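Proton-dependent oligopeptide transporter family protein (Xanthomonas campestris, PDB 6EI3) probably carries short peptides across the bacterial inner membrane in symport with protons, as a member of the POT family within the major facilitator superfamily. Local coordinates at residues F60-G65 with I117-A122; T416-A421 with S435-T440; A454-T459 with L469-F474. All coordinates share one frame; numbering follows the deposited sequence. Where two conformers were deposited one is given.

Contact 1: residues F60-G65 with I117-A122; sequences FFPLLG and IKPLVA. With 78M ((2S)-2,3-dihydroxypropyl(7Z)-pentadec-7-enoate), chain G.
Two prolines meet here, Pro62 CB lying 3.7 Å from Pro119 CD, while CG of the Pro119 ring comes within 3.4 Å of Pro62 O. Their compact rings let the backbones approach closely. Beside them the stem of Lys118 runs in the same direction as the Pro62 ring, its CD 3.8 Å from Pro62 CG. CG of Lys118 is anti to the backbone N (chi1 -170°), and bends farther along the chain carry the ammonium end away, to a cation-pi contact with Phe59. One turn after Pro62, Gly65 presents bare backbone to the other segment, and a methyl of Leu120, CD2, rests 3.8 Å from Gly65 O.

On another side of segment 60-65, the acyl tail of a bound monoacylglycerol ends over the Phe60 ring, with C15 3.5 Å above the plane and over its centre. Phe60 CD2 in turn sits above one face of Phe61, toward the rim.

Pro119 lies in a break between helices 100-117 and 121-127. The lysine-proline pair recalls the one in this helix of POT relatives, by analogy with which Lys118 probably faces the central peptide-binding cavity.

Contact 2: residues T416-A421 with S435-T440; sequences TGIEFA and SFWYLT
Thr440 OG1 donates to Phe436 O over 2.8 Å, bracing the turn of helix that holds Trp437 against Ile418. The hydroxyl reaches back one turn and lies 25° out of the carbonyl plane. Phe436 O also receives a weak bond from Thr440 N at 3.1 Å, so both polar groups of the threonine converge on one carbonyl. Threonine suits the place because its short side chain can return its hydroxyl to a carbonyl of its own helix.

Between the helices the contact is an aliphatic side chain against an indole. A chi1 of -171° swings the Trp437 ring away from its own N and across to the facing helix. Ile418 meets it over one face: its CB stands 4.2 Å from the centroid of the five-membered ring and only 9° off the normal, a CH-pi contact. The far methyl, Ile418 CD1, reaches back to the root of the indole and lies 3.7 Å from Trp437 CB. Isoleucine suits this because its CG1-CD1 arm carries the apolar surface on from CB over the ring to its root.

Gly417 receives the other end of the indole, its CA 4.1 Å from Trp437 CH2. With no side chain in the way, the six-membered ring can lie close to the backbone of helix 400-424, in a gap where the nearest CA atoms, those of Ile418 and Trp437, are 7.1 Å apart.

The tryptophan is shared with a third helix: Phe303 of helix 281-306 meets its ring edge-to-face, and Phe296 packs on it with the planes steeply inclined. Helices 400-424 and 430-456 are thereby joined to helix 281-306, while Thr416 and Phe420 turn to helix 363-389 on another side.

Contact 3: residues A454-T459 with L469-F474; sequences AVRNAT and LSEAAF
Arg456 and Glu471 form a salt bridge that ties the end of helix 430-456 to the start of helix 471-495, the last two long helices of this major facilitator fold, across the short helix 458-467.

The ionic part is two-pronged but uneven. Arg456 NH2 donates to Glu471 OE1 at 2.8 Å, using the oxygen's syn lone pair, while the bond from NH1 to OE2 is weak at 3.3 Å. The guanidinium and carboxylate planes are turned 39° against each other, so the two groups do not lie flush, and OE1 sits near the guanidinium edge but tilted from its plane. The side chains cross at about a right angle. With chi1 -161° the Glu471 chain leaves its backbone N behind and runs extended beyond CG, whereas Arg456 folds at its second and third torsions to bring its head round. The residue types suit their helix ends: an acid in a first turn and a base in a last turn would probably both be favoured by the helix dipoles. Glu42 and Ala45 of helix 40-60 also touch Arg456.

Van der Waals contact adds to this: Val455 points at the other segment, and its CG2 lies 3.8 Å from Glu471 OE1, beside the salt bridge. The Val455 side chain also touches Ile464 and Leu475.

The second helix is capped at its start. Ser470 occupies the N-cap position and its hydroxyl is also hydrogen-bonded to Asp389 OD2; Ala473 N donates to Ser470 OG at 3.2 Å, nearly straight at 167°.

From the N terminus, contact 1 comes first and closes an almost wholly helical loop of 51 residues between 60-65 and 117-122. Contact 2 follows much later with a loop of 13 residues joining helices 400-424 and 430-456, and contact 3 closes one of nine, nearly all of it helix 458-467. The three stand in series, so none nests in or crosses another. Contacts 1 and 2 touch: Tyr438 of helix 430-456 packs on Pro62, Lys118 and Pro119, linking early helices to late ones. Contact 3 shares helix 430-456 with contact 2 but lies far along it, the centres about 32 Å apart.

Contact 1: residues F60-G65 with I117-A122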
loop_
_atom_site.group_PDB
_atom_site.type_symbol
_atom_site.label_atom_id
_atom_site.label_comp_id
_atom_site.label_asym_id
_atom_site.label_seq_id
_atom_site.Cartn_x
_atom_site.Cartn_y
_atom_site.Cartn_z
ATOM N N PHE A 60 -1.346 6.848 -3.454
ATOM C CA PHE A 60 -0.707 8.136 -3.766
ATOM C C PHE A 60 -1.613 9.309 -3.319
ATOM O O PHE A 60 -1.113 10.261 -2.718
ATOM C CB PHE A 60 -0.389 8.265 -5.270
ATOM C CG PHE A 60 0.049 9.664 -5.650
ATOM C CD1 PHE A 60 1.332 10.119 -5.344
ATOM C CD2 PHE A 60 -0.850 10.560 -6.223
ATOM C CE1 PHE A 60 1.724 11.428 -5.657
ATOM C CE2 PHE A 60 -0.459 11.876 -6.522
ATOM C CZ PHE A 60 0.828 12.296 -6.242
ATOM N N PHE A 61 -2.943 9.246 -3.643
ATOM C CA PHE A 61 -3.910 10.310 -3.347
ATOM C C PHE A 61 -4.070 10.634 -1.836
ATOM O O PHE A 61 -4.421 11.783 -1.585
ATOM C CB PHE A 61 -5.262 10.098 -4.036
ATOM C CG PHE A 61 -5.164 10.333 -5.527
ATOM C CD1 PHE A 61 -4.772 11.571 -6.029
ATOM C CD2 PHE A 61 -5.466 9.317 -6.427
ATOM C CE1 PHE A 61 -4.667 11.784 -7.409
ATOM C CE2 PHE A 61 -5.365 9.529 -7.814
ATOM C CZ PHE A 61 -4.972 10.768 -8.293
ATOM N N PRO A 62 -3.676 9.803 -0.823
ATOM C CA PRO A 62 -3.635 10.320 0.567
ATOM C C PRO A 62 -2.854 11.625 0.683
ATOM O O PRO A 62 -3.167 12.412 1.569
ATOM C CB PRO A 62 -2.904 9.210 1.326
ATOM C CG PRO A 62 -3.298 7.968 0.585
ATOM C CD PRO A 62 -3.247 8.387 -0.851
ATOM N N LEU A 63 -1.854 11.874 -0.214
ATOM C CA LEU A 63 -1.074 13.122 -0.203
ATOM C C LEU A 63 -2.007 14.332 -0.393
ATOM O O LEU A 63 -1.922 15.299 0.370
ATOM C CB LEU A 63 0.022 13.153 -1.300
ATOM C CG LEU A 63 1.294 12.311 -1.091
ATOM C CD1 LEU A 63 2.273 12.519 -2.263
ATOM C CD2 LEU A 63 2.038 12.709 0.208
ATOM N N LEU A 64 -2.912 14.252 -1.394
ATOM C CA LEU A 64 -3.886 15.292 -1.699
ATOM C C LEU A 64 -4.951 15.411 -0.609
ATOM O O LEU A 64 -5.209 16.524 -0.162
ATOM C CB LEU A 64 -4.523 15.085 -3.078
ATOM C CG LEU A 64 -5.462 16.203 -3.570
ATOM C CD1 LEU A 64 -4.705 17.517 -3.850
ATOM C CD2 LEU A 64 -6.200 15.763 -4.805
ATOM N N GLY A 65 -5.501 14.282 -0.154
ATOM C CA GLY A 65 -6.494 14.253 0.919
ATOM C C GLY A 65 -6.043 14.978 2.180
ATOM O O GLY A 65 -6.745 15.862 2.671
ATOM N N ILE A 117 -9.505 9.855 1.422
ATOM C CA ILE A 117 -10.046 9.682 2.791
ATOM C C ILE A 117 -9.105 8.895 3.715
ATOM O O ILE A 117 -9.237 8.970 4.932
ATOM C CB ILE A 117 -11.445 9.010 2.781
ATOM C CG1 ILE A 117 -11.351 7.540 2.265
ATOM C CG2 ILE A 117 -12.452 9.853 1.987
ATOM C CD1 ILE A 117 -12.598 6.656 2.499
ATOM N N LYS A 118 -8.217 8.081 3.118
ATOM C CA LYS A 118 -7.313 7.172 3.805
ATOM C C LYS A 118 -6.500 7.813 4.959
ATOM O O LYS A 118 -6.487 7.212 6.024
ATOM C CB LYS A 118 -6.410 6.491 2.776
ATOM C CG LYS A 118 -5.580 5.349 3.304
ATOM C CD LYS A 118 -4.713 4.840 2.165
ATOM C CE LYS A 118 -4.827 3.364 2.018
ATOM N NZ LYS A 118 -6.079 2.944 1.383
ATOM N N PRO A 119 -5.837 8.990 4.857
ATOM C CA PRO A 119 -5.099 9.479 6.037
ATOM C C PRO A 119 -5.999 10.289 6.969
ATOM O O PRO A 119 -5.503 10.895 7.908
ATOM C CB PRO A 119 -4.020 10.368 5.400
ATOM C CG PRO A 119 -4.709 10.961 4.208
ATOM C CD PRO A 119 -5.692 9.924 3.714
ATOM N N LEU A 120 -7.312 10.349 6.672
ATOM C CA LEU A 120 -8.250 11.206 7.406
ATOM C C LEU A 120 -9.200 10.507 8.357
ATOM O O LEU A 120 -9.520 11.083 9.388
ATOM C CB LEU A 120 -9.088 12.068 6.424
ATOM C CG LEU A 120 -8.348 12.813 5.289
ATOM C CD1 LEU A 120 -9.326 13.558 4.428
ATOM C CD2 LEU A 120 -7.247 13.746 5.833
ATOM N N VAL A 121 -9.666 9.309 8.000
ATOM C CA VAL A 121 -10.652 8.560 8.781
ATOM C C VAL A 121 -10.166 8.314 10.225
ATOM O O VAL A 121 -10.888 8.656 11.165
ATOM C CB VAL A 121 -11.130 7.271 8.045
ATOM C CG1 VAL A 121 -10.035 6.206 7.942
ATOM C CG2 VAL A 121 -12.408 6.706 8.658
ATOM N N ALA A 122 -8.940 7.771 10.396
ATOM C CA ALA A 122 -8.381 7.467 11.711
ATOM C C ALA A 122 -8.118 8.695 12.543
ATOM O O ALA A 122 -8.463 8.708 13.715
ATOM C CB ALA A 122 -7.117 6.629 11.579
HETATM O O21 78M G . -1.759 -0.640 -21.424
HETATM C C20 78M G . -2.804 0.314 -21.564
HETATM C C18 78M G . -3.710 0.294 -20.354
HETATM O O19 78M G . -4.535 -0.874 -20.372
HETATM C C17 78M G . -4.578 1.529 -20.243
HETATM O O2 78M G . -4.458 2.017 -18.882
HETATM C C1 78M G . -5.358 1.616 -17.974
HETATM O O1 78M G . -6.185 0.771 -18.176
HETATM C C2 78M G . -5.173 2.331 -16.670
HETATM C C3 78M G . -6.461 2.577 -15.899
HETATM C C4 78M G . -6.224 2.548 -14.404
HETATM C C5 78M G . -7.294 3.222 -13.573
HETATM C C6 78M G . -6.820 3.610 -12.175
HETATM C C7 78M G . -6.088 4.913 -12.145
HETATM C C8 78M G . -5.594 5.512 -11.077
HETATM C C9 78M G . -4.884 6.829 -11.054
HETATM C C10 78M G . -3.369 6.701 -10.997
HETATM C C11 78M G . -2.663 7.965 -10.530
HETATM C C12 78M G . -1.161 7.804 -10.461
HETATM C C13 78M G . -0.418 8.894 -9.717
HETATM C C15 78M G . 1.856 9.696 -8.959
HETATM C C14 78M G . 1.044 8.555 -9.512
#

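Contact 2: residues T416-A421 with S435-T440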
loop_
_atom_site.group_PDB
_atom_site.type_symbol
_atom_site.label_atom_id
_atom_site.label_comp_id
_atom_site.label_asym_id
_atom_site.label_seq_id
_atom_site.Cartn_x
_atom_site.Cartn_y
_atom_site.Cartn_z
ATOM N N THR A 416 5.151 -4.343 11.622
ATOM C CA THR A 416 6.302 -3.798 12.345
ATOM C C THR A 416 6.787 -2.435 11.809
ATOM O O THR A 416 7.173 -1.576 12.602
ATOM C CB THR A 416 7.453 -4.800 12.265
ATOM O OG1 THR A 416 6.982 -6.092 12.636
ATOM C CG2 THR A 416 8.632 -4.415 13.136
ATOM N N GLY A 417 6.813 -2.277 10.477
ATOM C CA GLY A 417 7.342 -1.099 9.805
ATOM C C GLY A 417 6.879 0.244 10.318
ATOM O O GLY A 417 7.690 1.123 10.615
ATOM N N ILE A 418 5.573 0.398 10.429
ATOM C CA ILE A 418 4.943 1.647 10.827
ATOM C C ILE A 418 5.138 1.911 12.335
ATOM O O ILE A 418 5.461 3.038 12.724
ATOM C CB ILE A 418 3.459 1.666 10.310
ATOM C CG1 ILE A 418 2.858 3.079 10.367
ATOM C CG2 ILE A 418 2.551 0.624 10.969
ATOM C CD1 ILE A 418 3.584 4.101 9.435
ATOM N N GLU A 419 5.069 0.865 13.159
ATOM C CA GLU A 419 5.330 0.967 14.595
ATOM C C GLU A 419 6.820 1.337 14.821
ATOM O O GLU A 419 7.139 2.179 15.672
ATOM C CB GLU A 419 5.002 -0.372 15.271
ATOM C CG GLU A 419 4.861 -0.280 16.781
ATOM C CD GLU A 419 4.399 -1.542 17.492
ATOM O OE1 GLU A 419 3.741 -2.394 16.848
ATOM O OE2 GLU A 419 4.679 -1.670 18.708
ATOM N N PHE A 420 7.723 0.724 14.036
ATOM C CA PHE A 420 9.152 1.019 14.128
ATOM C C PHE A 420 9.396 2.482 13.752
ATOM O O PHE A 420 10.097 3.189 14.462
ATOM C CB PHE A 420 9.970 0.080 13.212
ATOM C CG PHE A 420 11.364 0.586 12.927
ATOM C CD1 PHE A 420 12.391 0.391 13.840
ATOM C CD2 PHE A 420 11.637 1.303 11.770
ATOM C CE1 PHE A 420 13.677 0.869 13.582
ATOM C CE2 PHE A 420 12.922 1.799 11.525
ATOM C CZ PHE A 420 13.930 1.583 12.440
ATOM N N ALA A 421 8.835 2.933 12.627
ATOM C CA ALA A 421 9.067 4.306 12.181
ATOM C C ALA A 421 8.536 5.338 13.188
ATOM O O ALA A 421 9.229 6.314 13.469
ATOM C CB ALA A 421 8.461 4.517 10.819
ATOM N N SER A 435 2.570 9.379 5.459
ATOM C CA SER A 435 2.614 9.733 4.042
ATOM C C SER A 435 3.676 8.883 3.334
ATOM O O SER A 435 3.381 8.316 2.287
ATOM C CB SER A 435 2.904 11.222 3.857
ATOM O OG SER A 435 1.818 12.005 4.330
ATOM N N PHE A 436 4.873 8.733 3.945
ATOM C CA PHE A 436 5.968 7.933 3.392
ATOM C C PHE A 436 5.614 6.452 3.342
ATOM O O PHE A 436 6.088 5.761 2.436
ATOM C CB PHE A 436 7.274 8.115 4.192
ATOM C CG PHE A 436 8.124 9.348 3.960
ATOM C CD1 PHE A 436 7.795 10.272 2.972
ATOM C CD2 PHE A 436 9.267 9.579 4.731
ATOM C CE1 PHE A 436 8.563 11.427 2.784
ATOM C CE2 PHE A 436 10.047 10.732 4.533
ATOM C CZ PHE A 436 9.693 11.644 3.558
ATOM N N TRP A 437 4.847 5.954 4.345
ATOM C CA TRP A 437 4.402 4.547 4.400
ATOM C C TRP A 437 3.432 4.258 3.257
ATOM O O TRP A 437 3.573 3.237 2.595
ATOM C CB TRP A 437 3.775 4.188 5.763
ATOM C CG TRP A 437 3.493 2.716 5.942
ATOM C CD1 TRP A 437 2.281 2.142 6.202
ATOM C CD2 TRP A 437 4.453 1.641 5.940
ATOM N NE1 TRP A 437 2.426 0.781 6.376
ATOM C CE2 TRP A 437 3.747 0.447 6.211
ATOM C CE3 TRP A 437 5.849 1.572 5.752
ATOM C CZ2 TRP A 437 4.377 -0.805 6.244
ATOM C CZ3 TRP A 437 6.474 0.332 5.802
ATOM C CH2 TRP A 437 5.741 -0.836 6.052
ATOM N N TYR A 438 2.475 5.171 2.994
ATOM C CA TYR A 438 1.547 5.008 1.867
ATOM C C TYR A 438 2.316 4.981 0.548
ATOM O O TYR A 438 2.041 4.141 -0.298
ATOM C CB TYR A 438 0.510 6.140 1.824
ATOM C CG TYR A 438 -0.448 6.134 2.988
ATOM C CD1 TYR A 438 -0.974 4.941 3.477
ATOM C CD2 TYR A 438 -0.875 7.323 3.568
ATOM C CE1 TYR A 438 -1.865 4.933 4.550
ATOM C CE2 TYR A 438 -1.783 7.325 4.627
ATOM C CZ TYR A 438 -2.271 6.129 5.116
ATOM O OH TYR A 438 -3.183 6.126 6.144
ATOM N N LEU A 439 3.309 5.859 0.404
ATOM C CA LEU A 439 4.141 5.908 -0.789
ATOM C C LEU A 439 4.981 4.634 -0.970
ATOM O O LEU A 439 5.382 4.352 -2.088
ATOM C CB LEU A 439 5.030 7.169 -0.813
ATOM C CG LEU A 439 4.293 8.517 -0.922
ATOM C CD1 LEU A 439 5.288 9.684 -0.846
ATOM C CD2 LEU A 439 3.432 8.605 -2.202
ATOM N N THR A 440 5.260 3.889 0.127
ATOM C CA THR A 440 6.000 2.620 0.102
ATOM C C THR A 440 5.210 1.599 -0.734
ATOM O O THR A 440 5.800 0.915 -1.568
ATOM C CB THR A 440 6.353 2.173 1.535
ATOM O OG1 THR A 440 7.102 3.218 2.137
ATOM C CG2 THR A 440 7.183 0.914 1.582
#

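Contact 3: residues A454-T459 with L469-F474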
loop_
_atom_site.group_PDB
_atom_site.type_symbol
_atom_site.label_atom_id
_atom_site.label_comp_id
_atom_site.label_asym_id
_atom_site.label_seq_id
_atom_site.Cartn_x
_atom_site.Cartn_y
_atom_site.Cartn_z
ATOM N N ALA A 454 9.170 -4.713 -18.950
ATOM C CA ALA A 454 10.415 -5.443 -19.174
ATOM C C ALA A 454 10.204 -6.782 -19.888
ATOM O O ALA A 454 10.923 -7.051 -20.840
ATOM C CB ALA A 454 11.164 -5.644 -17.866
ATOM N N VAL A 455 9.202 -7.594 -19.466
ATOM C CA VAL A 455 8.912 -8.896 -20.101
ATOM C C VAL A 455 8.305 -8.751 -21.508
ATOM O O VAL A 455 8.474 -9.649 -22.332
ATOM C CB VAL A 455 8.068 -9.865 -19.228
ATOM C CG1 VAL A 455 8.845 -10.315 -17.999
ATOM C CG2 VAL A 455 6.717 -9.264 -18.846
ATOM N N ARG A 456 7.608 -7.630 -21.782
ATOM C CA ARG A 456 6.963 -7.375 -23.075
ATOM C C ARG A 456 7.972 -7.100 -24.190
ATOM O O ARG A 456 7.620 -7.163 -25.372
ATOM C CB ARG A 456 5.902 -6.262 -22.957
ATOM C CG ARG A 456 4.754 -6.331 -23.989
ATOM C CD ARG A 456 4.101 -7.706 -24.167
ATOM N NE ARG A 456 3.562 -8.243 -22.916
ATOM C CZ ARG A 456 3.630 -9.521 -22.552
ATOM N NH1 ARG A 456 4.207 -10.416 -23.344
ATOM N NH2 ARG A 456 3.114 -9.915 -21.398
ATOM N N ASN A 457 9.232 -6.842 -23.812
ATOM C CA ASN A 457 10.338 -6.610 -24.728
ATOM C C ASN A 457 10.677 -7.937 -25.423
ATOM O O ASN A 457 10.871 -8.950 -24.742
ATOM C CB ASN A 457 11.540 -6.064 -23.959
ATOM C CG ASN A 457 12.686 -5.620 -24.825
ATOM O OD1 ASN A 457 13.744 -6.254 -24.863
ATOM N ND2 ASN A 457 12.513 -4.493 -25.505
ATOM N N ALA A 458 10.705 -7.926 -26.781
ATOM C CA ALA A 458 10.987 -9.085 -27.645
ATOM C C ALA A 458 12.291 -9.813 -27.305
ATOM O O ALA A 458 12.343 -11.038 -27.435
ATOM C CB ALA A 458 10.982 -8.670 -29.109
ATOM N N THR A 459 13.332 -9.068 -26.866
ATOM C CA THR A 459 14.626 -9.628 -26.470
ATOM C C THR A 459 14.469 -10.412 -25.162
ATOM O O THR A 459 14.883 -11.570 -25.102
ATOM C CB THR A 459 15.708 -8.532 -26.425
ATOM O OG1 THR A 459 15.791 -7.910 -27.710
ATOM C CG2 THR A 459 17.084 -9.070 -26.031
ATOM N N LEU A 469 11.004 -22.041 -18.716
ATOM C CA LEU A 469 9.885 -21.578 -17.893
ATOM C C LEU A 469 8.893 -20.740 -18.699
ATOM O O LEU A 469 9.291 -20.010 -19.607
ATOM C CB LEU A 469 10.402 -20.720 -16.714
ATOM C CG LEU A 469 11.559 -21.248 -15.849
ATOM C CD1 LEU A 469 12.188 -20.119 -15.055
ATOM C CD2 LEU A 469 11.103 -22.360 -14.916
ATOM N N SER A 470 7.603 -20.772 -18.297
ATOM C CA SER A 470 6.570 -19.925 -18.882
ATOM C C SER A 470 6.857 -18.491 -18.385
ATOM O O SER A 470 7.670 -18.319 -17.473
ATOM C CB SER A 470 5.185 -20.370 -18.421
ATOM O OG SER A 470 4.971 -20.130 -17.035
ATOM N N GLU A 471 6.206 -17.478 -18.984
ATOM C CA GLU A 471 6.341 -16.072 -18.597
ATOM C C GLU A 471 5.912 -15.885 -17.125
ATOM O O GLU A 471 6.625 -15.236 -16.355
ATOM C CB GLU A 471 5.518 -15.184 -19.543
ATOM C CG GLU A 471 5.929 -13.726 -19.540
ATOM C CD GLU A 471 5.194 -12.875 -20.557
ATOM O OE1 GLU A 471 4.381 -12.025 -20.136
ATOM O OE2 GLU A 471 5.434 -13.050 -21.772
ATOM N N ALA A 472 4.781 -16.496 -16.728
ATOM C CA ALA A 472 4.286 -16.444 -15.351
ATOM C C ALA A 472 5.341 -17.027 -14.377
ATOM O O ALA A 472 5.708 -16.337 -13.437
ATOM C CB ALA A 472 2.967 -17.192 -15.230
ATOM N N ALA A 473 5.879 -18.243 -14.657
ATOM C CA ALA A 473 6.880 -18.926 -13.823
ATOM C C ALA A 473 8.178 -18.130 -13.725
ATOM O O ALA A 473 8.730 -18.014 -12.631
ATOM C CB ALA A 473 7.148 -20.341 -14.341
ATOM N N PHE A 474 8.638 -17.537 -14.850
ATOM C CA PHE A 474 9.833 -16.692 -14.863
ATOM C C PHE A 474 9.635 -15.483 -13.916
ATOM O O PHE A 474 10.506 -15.201 -13.104
ATOM C CB PHE A 474 10.134 -16.205 -16.289
ATOM C CG PHE A 474 11.352 -15.314 -16.390
ATOM C CD1 PHE A 474 12.619 -15.859 -16.567
ATOM C CD2 PHE A 474 11.234 -13.928 -16.291
ATOM C CE1 PHE A 474 13.744 -15.036 -16.646
ATOM C CE2 PHE A 474 12.361 -13.107 -16.368
ATOM C CZ PHE A 474 13.608 -13.666 -16.537
#